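Phosphopantetheine adenylyltransferase (Archaeoglobus fulgidus, PDB 3DO8) probably transfers an adenylyl group reversibly from ATP to 4'-phosphopantetheine, giving dephospho-CoA and pyrophosphate in coenzyme A biosynthesis. Local coordinates at residues V3-F9 and D30-T36; H13-L19 and V120-M124. All coordinates share one frame. Residues are numbered along the deposited sequence.

Interaction 1: residues V3-F9 and D30-T36; sequences VALGGTF and DITIGVT
Strands 3-7 and 31-36 run side by side and parallel, their axes 4.5 Å apart at closest approach and 18° from alignment. The register pairs Val3 with Ile31, Ala4 with Thr32, Leu5 with Ile33, Gly6 with Gly34 and Gly7 with Val35. Six backbone hydrogen bonds join them: Val3 N to Asp30 O (3.1 Å), Thr32 N to Val3 O (3.0 Å), Leu5 N to Thr32 O (3.2 Å), Gly34 N to Leu5 O (2.8 Å), Gly7 N to Gly34 O (3.0 Å) and Thr36 N to Gly7 O (2.9 Å).

Val3, Leu5, Ile31, Ile33 and Val35 point to one face of the sheet. Val3 is t, and its CB lies 3.9 Å from Ile31 CG2. Ile31 takes chi1 p, so its far end leads away from Val3. Leu5 (t, p) brings CD2 to 4.4 Å from CG1 of Ile33 (m, t). After Gly7 the chain turns, and Phe9, with positive phi and chi1 m, folds back over this face. Phe9 CZ is 3.9 Å from Ile33 CG2, and Phe9 CD2 is 3.9 Å from Val35 CG2. A CB on Gly7 would clash with this ring. Beyond the last strand pair, Thr8 (m) and Thr36 (p) share a hydroxyl hydrogen bond, OG1 to OG1, of 2.7 Å. Ala4 and Thr32 point to the other face, where Thr32 OG1 bonds Glu71.

This is a beta-alpha-beta crossover of the nucleotidyltransferase Rossmann-like fold. Connecting helix 14-27 covers Val3, Leu5 and Ile31, helix 51-66 packs on Ile33 and Val35, and strands 89-92 and 71-75 flank the pair.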
loop_
_atom_site.group_PDB
_atom_site.type_symbol
_atom_site.label_atom_id
_atom_site.label_comp_id
_atom_site.label_asym_id
_atom_site.label_seq_id
_atom_site.Cartn_x
_atom_site.Cartn_y
_atom_site.Cartn_z
ATOM N N VAL A 3 4.680 -10.963 2.929
ATOM C CA VAL A 3 4.199 -10.137 1.794
ATOM C C VAL A 3 4.464 -10.813 0.437
ATOM O O VAL A 3 5.594 -11.252 0.173
ATOM C CB VAL A 3 4.876 -8.749 1.766
ATOM C CG1 VAL A 3 4.302 -7.915 0.616
ATOM C CG2 VAL A 3 4.745 -8.038 3.101
ATOM N N ALA A 4 3.425 -10.882 -0.402
ATOM C CA ALA A 4 3.473 -11.324 -1.796
ATOM C C ALA A 4 3.478 -10.152 -2.769
ATOM O O ALA A 4 2.758 -9.204 -2.570
ATOM C CB ALA A 4 2.294 -12.170 -2.105
ATOM N N LEU A 5 4.333 -10.245 -3.778
ATOM C CA LEU A 5 4.432 -9.304 -4.870
ATOM C C LEU A 5 4.795 -10.125 -6.094
ATOM O O LEU A 5 5.615 -10.994 -6.010
ATOM C CB LEU A 5 5.588 -8.304 -4.615
ATOM C CG LEU A 5 6.024 -7.394 -5.739
ATOM C CD1 LEU A 5 4.881 -6.489 -6.195
ATOM C CD2 LEU A 5 7.190 -6.597 -5.290
ATOM N N GLY A 6 4.217 -9.811 -7.236
ATOM C CA GLY A 6 4.531 -10.516 -8.468
ATOM C C GLY A 6 4.584 -9.616 -9.672
ATOM O O GLY A 6 4.058 -8.511 -9.646
ATOM N N GLY A 7 5.247 -10.089 -10.718
ATOM C CA GLY A 7 5.336 -9.330 -11.947
ATOM C C GLY A 7 6.195 -10.002 -12.994
ATOM O O GLY A 7 6.779 -11.051 -12.765
ATOM N N THR A 8 6.224 -9.372 -14.163
ATOM C CA THR A 8 7.115 -9.749 -15.246
ATOM C C THR A 8 8.405 -8.917 -15.170
ATOM O O THR A 8 9.461 -9.432 -15.416
ATOM C CB THR A 8 6.417 -9.561 -16.609
ATOM O OG1 THR A 8 5.347 -10.487 -16.710
ATOM C CG2 THR A 8 7.383 -9.780 -17.740
ATOM N N PHE A 9 8.290 -7.642 -14.811
ATOM C CA PHE A 9 9.448 -6.757 -14.557
ATOM C C PHE A 9 10.276 -6.551 -15.804
ATOM O O PHE A 9 11.526 -6.544 -15.741
ATOM C CB PHE A 9 10.326 -7.266 -13.393
ATOM C CG PHE A 9 9.581 -7.417 -12.090
ATOM C CD1 PHE A 9 9.264 -6.306 -11.312
ATOM C CD2 PHE A 9 9.177 -8.669 -11.641
ATOM C CE1 PHE A 9 8.568 -6.452 -10.091
ATOM C CE2 PHE A 9 8.464 -8.815 -10.481
ATOM C CZ PHE A 9 8.159 -7.720 -9.687
ATOM N N ASP A 30 10.876 -10.729 4.710
ATOM C CA ASP A 30 9.822 -11.750 4.740
ATOM C C ASP A 30 8.891 -11.469 3.579
ATOM O O ASP A 30 7.679 -11.377 3.739
ATOM C CB ASP A 30 9.065 -11.661 6.080
ATOM C CG ASP A 30 8.294 -12.938 6.454
ATOM O OD1 ASP A 30 8.235 -13.890 5.648
ATOM O OD2 ASP A 30 7.728 -12.961 7.594
ATOM N N ILE A 31 9.470 -11.295 2.420
ATOM C CA ILE A 31 8.723 -11.058 1.183
ATOM C C ILE A 31 9.132 -12.145 0.207
ATOM O O ILE A 31 10.236 -12.692 0.281
ATOM C CB ILE A 31 9.010 -9.692 0.565
ATOM C CG1 ILE A 31 10.463 -9.555 0.068
ATOM C CG2 ILE A 31 8.718 -8.573 1.576
ATOM C CD1 ILE A 31 10.650 -8.282 -0.717
ATOM N N THR A 32 8.213 -12.431 -0.694
ATOM C CA THR A 32 8.464 -13.286 -1.834
ATOM C C THR A 32 8.088 -12.516 -3.052
ATOM O O THR A 32 6.952 -12.007 -3.135
ATOM C CB THR A 32 7.649 -14.583 -1.755
ATOM O OG1 THR A 32 7.963 -15.250 -0.526
ATOM C CG2 THR A 32 7.976 -15.489 -2.865
ATOM N N ILE A 33 9.047 -12.383 -3.981
ATOM C CA ILE A 33 8.805 -11.737 -5.244
ATOM C C ILE A 33 8.658 -12.813 -6.322
ATOM O O ILE A 33 9.608 -13.552 -6.597
ATOM C CB ILE A 33 9.945 -10.754 -5.654
ATOM C CG1 ILE A 33 10.187 -9.709 -4.547
ATOM C CG2 ILE A 33 9.578 -10.095 -6.972
ATOM C CD1 ILE A 33 11.245 -8.668 -4.920
ATOM N N GLY A 34 7.472 -12.898 -6.908
ATOM C CA GLY A 34 7.226 -13.792 -8.012
ATOM C C GLY A 34 7.621 -13.100 -9.294
ATOM O O GLY A 34 7.265 -11.925 -9.510
ATOM N N VAL A 35 8.347 -13.826 -10.144
ATOM C CA VAL A 35 8.683 -13.339 -11.475
ATOM C C VAL A 35 8.091 -14.336 -12.489
ATOM O O VAL A 35 8.305 -15.556 -12.385
ATOM C CB VAL A 35 10.209 -13.185 -11.603
ATOM C CG1 VAL A 35 10.593 -12.855 -13.060
ATOM C CG2 VAL A 35 10.702 -12.124 -10.587
ATOM N N THR A 36 7.349 -13.820 -13.466
ATOM C CA THR A 36 6.643 -14.680 -14.411
ATOM C C THR A 36 7.617 -15.527 -15.234
ATOM O O THR A 36 8.677 -15.060 -15.664
ATOM C CB THR A 36 5.773 -13.849 -15.367
ATOM O OG1 THR A 36 6.573 -12.831 -15.960
ATOM C CG2 THR A 36 4.589 -13.207 -14.643
#

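Interaction 2: residues H13-L19 and V120-M124; sequences HEGHKKL and VDWMM
The sequence HEGH at residues 13-16 is the HIGH-type motif of the nucleotidyltransferase superfamily, a signature of the ATP site in relatives. It starts helix 14-27, with His13 at the N-cap. The loop after strand 116-121 packs against this first turn, and CA atoms of Gly15 and Trp122 come within 4.9 Å.

Trp122 is the centre. With chi1 p and chi2 near -4°, its indole lies against bare backbone at Gly15, CE3 being 3.3 Å from Gly15 C. A CB on Gly15 would clash with Trp122 and Met124. His13 (chi1 p) sets its edge to the face of Trp122, a T-shaped pair with centroids 5.0 Å apart and planes at 73°. The edge of Trp122 meets the face of His16 (chi1 m) in an offset T-shaped pair, at 5.5 Å and 86°. Met124, m at all three chi angles, lays CE over the His13 face in a CH-pi contact, 3.6 Å from the centroid.

One turn on, Leu19 (m, t) puts CD2 3.5 Å from Val120 CB and CD1 3.8 Å from Trp122 CZ3. Lys18 is extended after chi1 m. Its NZ hydrogen-bonds mainly Ser133; a water also bridges Lys18 NZ (3.1 Å) and Trp122 O (2.7 Å).

The contact joins helix 14-27 to strand 116-121, outermost in this chain, which hydrogen-bonds strand 89-92 through Val120 and pairs antiparallel at Asp121 with a strand of the second subunit, continuing the sheet across the interface.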
loop_
_atom_site.group_PDB
_atom_site.type_symbol
_atom_site.label_atom_id
_atom_site.label_comp_id
_atom_site.label_asym_id
_atom_site.label_seq_id
_atom_site.Cartn_x
_atom_site.Cartn_y
_atom_site.Cartn_z
ATOM N N HIS A 13 10.751 -0.762 -14.150
ATOM C CA HIS A 13 10.478 0.679 -14.242
ATOM C C HIS A 13 10.090 1.273 -12.909
ATOM O O HIS A 13 10.056 0.564 -11.883
ATOM C CB HIS A 13 9.427 0.971 -15.319
ATOM C CG HIS A 13 8.110 0.286 -15.128
ATOM N ND1 HIS A 13 7.348 0.402 -13.979
ATOM C CD2 HIS A 13 7.412 -0.531 -15.957
ATOM C CE1 HIS A 13 6.232 -0.291 -14.128
ATOM N NE2 HIS A 13 6.248 -0.870 -15.318
ATOM N N GLU A 14 9.822 2.568 -12.899
ATOM C CA GLU A 14 9.607 3.309 -11.663
ATOM C C GLU A 14 8.375 2.786 -10.916
ATOM O O GLU A 14 8.360 2.736 -9.685
ATOM C CB GLU A 14 9.500 4.821 -11.939
ATOM C CG GLU A 14 9.142 5.643 -10.690
ATOM C CD GLU A 14 10.080 5.382 -9.497
ATOM O OE1 GLU A 14 11.314 5.215 -9.725
ATOM O OE2 GLU A 14 9.599 5.359 -8.327
ATOM N N GLY A 15 7.373 2.340 -11.663
ATOM C CA GLY A 15 6.210 1.699 -11.066
ATOM C C GLY A 15 6.584 0.467 -10.260
ATOM O O GLY A 15 6.169 0.293 -9.097
ATOM N N HIS A 16 7.371 -0.421 -10.875
ATOM C CA HIS A 16 7.828 -1.620 -10.184
ATOM C C HIS A 16 8.596 -1.231 -8.923
ATOM O O HIS A 16 8.489 -1.878 -7.877
ATOM C CB HIS A 16 8.753 -2.495 -11.015
ATOM C CG HIS A 16 8.157 -3.031 -12.275
ATOM N ND1 HIS A 16 7.042 -3.846 -12.312
ATOM C CD2 HIS A 16 8.582 -2.911 -13.554
ATOM C CE1 HIS A 16 6.798 -4.177 -13.574
ATOM N NE2 HIS A 16 7.704 -3.605 -14.342
ATOM N N LYS A 17 9.437 -0.213 -9.025
ATOM C CA LYS A 17 10.202 0.233 -7.879
ATOM C C LYS A 17 9.316 0.725 -6.734
ATOM O O LYS A 17 9.628 0.484 -5.550
ATOM C CB LYS A 17 11.261 1.225 -8.299
ATOM C CG LYS A 17 12.229 0.592 -9.307
ATOM C CD LYS A 17 13.260 1.592 -9.820
ATOM C CE LYS A 17 14.153 0.991 -10.881
ATOM N NZ LYS A 17 15.165 1.960 -11.443
ATOM N N LYS A 18 8.180 1.344 -7.060
ATOM C CA LYS A 18 7.245 1.735 -6.005
ATOM C C LYS A 18 6.648 0.507 -5.337
ATOM O O LYS A 18 6.532 0.448 -4.109
ATOM C CB LYS A 18 6.153 2.638 -6.537
ATOM C CG LYS A 18 6.646 4.000 -7.000
ATOM C CD LYS A 18 5.569 4.818 -7.704
ATOM C CE LYS A 18 6.007 6.285 -7.838
ATOM N NZ LYS A 18 4.919 7.056 -8.489
ATOM N N LEU A 19 6.256 -0.469 -6.141
ATOM C CA LEU A 19 5.695 -1.702 -5.594
ATOM C C LEU A 19 6.700 -2.371 -4.647
ATOM O O LEU A 19 6.348 -2.852 -3.564
ATOM C CB LEU A 19 5.356 -2.681 -6.711
ATOM C CG LEU A 19 4.262 -2.349 -7.708
ATOM C CD1 LEU A 19 3.875 -3.611 -8.532
ATOM C CD2 LEU A 19 3.071 -1.750 -6.994
ATOM N N VAL A 120 -1.122 -0.277 -4.980
ATOM C CA VAL A 120 -0.265 0.904 -5.128
ATOM C C VAL A 120 -0.583 1.503 -6.494
ATOM O O VAL A 120 -0.365 0.858 -7.530
ATOM C CB VAL A 120 1.188 0.499 -5.046
ATOM C CG1 VAL A 120 2.152 1.695 -5.258
ATOM C CG2 VAL A 120 1.440 -0.271 -3.711
ATOM N N ASP A 121 -1.122 2.720 -6.500
ATOM C CA ASP A 121 -1.426 3.424 -7.767
ATOM C C ASP A 121 -0.114 3.998 -8.284
ATOM O O ASP A 121 0.313 5.096 -7.945
ATOM C CB ASP A 121 -2.479 4.499 -7.560
ATOM C CG ASP A 121 -3.923 3.965 -7.596
ATOM O OD1 ASP A 121 -4.176 2.741 -7.684
ATOM O OD2 ASP A 121 -4.825 4.816 -7.565
ATOM N N TRP A 122 0.538 3.203 -9.091
ATOM C CA TRP A 122 1.928 3.445 -9.441
ATOM C C TRP A 122 2.150 4.457 -10.560
ATOM O O TRP A 122 3.309 4.681 -10.940
ATOM C CB TRP A 122 2.595 2.094 -9.759
ATOM C CG TRP A 122 2.136 1.423 -11.024
ATOM C CD1 TRP A 122 1.143 1.834 -11.883
ATOM C CD2 TRP A 122 2.638 0.197 -11.556
ATOM N NE1 TRP A 122 1.015 0.939 -12.926
ATOM C CE2 TRP A 122 1.936 -0.061 -12.759
ATOM C CE3 TRP A 122 3.611 -0.707 -11.140
ATOM C CZ2 TRP A 122 2.179 -1.187 -13.537
ATOM C CZ3 TRP A 122 3.866 -1.811 -11.924
ATOM C CH2 TRP A 122 3.152 -2.049 -13.103
ATOM N N MET A 123 1.057 5.004 -11.096
ATOM C CA MET A 123 1.083 6.114 -12.082
ATOM C C MET A 123 2.044 5.916 -13.251
ATOM O O MET A 123 2.934 6.750 -13.530
ATOM C CB MET A 123 1.350 7.416 -11.351
ATOM C CG MET A 123 0.216 7.745 -10.373
ATOM S SD MET A 123 0.515 9.193 -9.371
ATOM C CE MET A 123 2.050 8.822 -8.561
ATOM N N MET A 124 1.823 4.811 -13.948
ATOM C CA MET A 124 2.514 4.527 -15.200
ATOM C C MET A 124 1.582 4.776 -16.383
ATOM O O MET A 124 0.386 5.008 -16.188
ATOM C CB MET A 124 2.991 3.075 -15.199
ATOM C CG MET A 124 4.119 2.802 -14.212
ATOM S SD MET A 124 5.640 3.734 -14.532
ATOM C CE MET A 124 6.111 3.056 -16.122
HETATM O O HOH W 1 5.770 5.658 -11.077
#

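How the interactions relate
Helix 14-27 connects the two strands of interaction 1, and its first turns form one side of interaction 2. The contact centres are 14 Å apart, yet they touch at two points. Phe9 CD1 lies 3.5 Å from His16 ND1, so the ring folded over strands 3-7 and 31-36 adjoins the aromatic cluster of Trp122. Deeper in, Leu5 CD1 packs 3.8 Å from Leu19 CD1. Interaction 1 is at the middle of the parallel sheet, while interaction 2 reaches strand 116-121, the outermost within this chain. Residues 3-9 and 13-19 together bring the end of the first strand to the HIGH-type motif, which probably marks the ATP site, as in related nucleotidyltransferases.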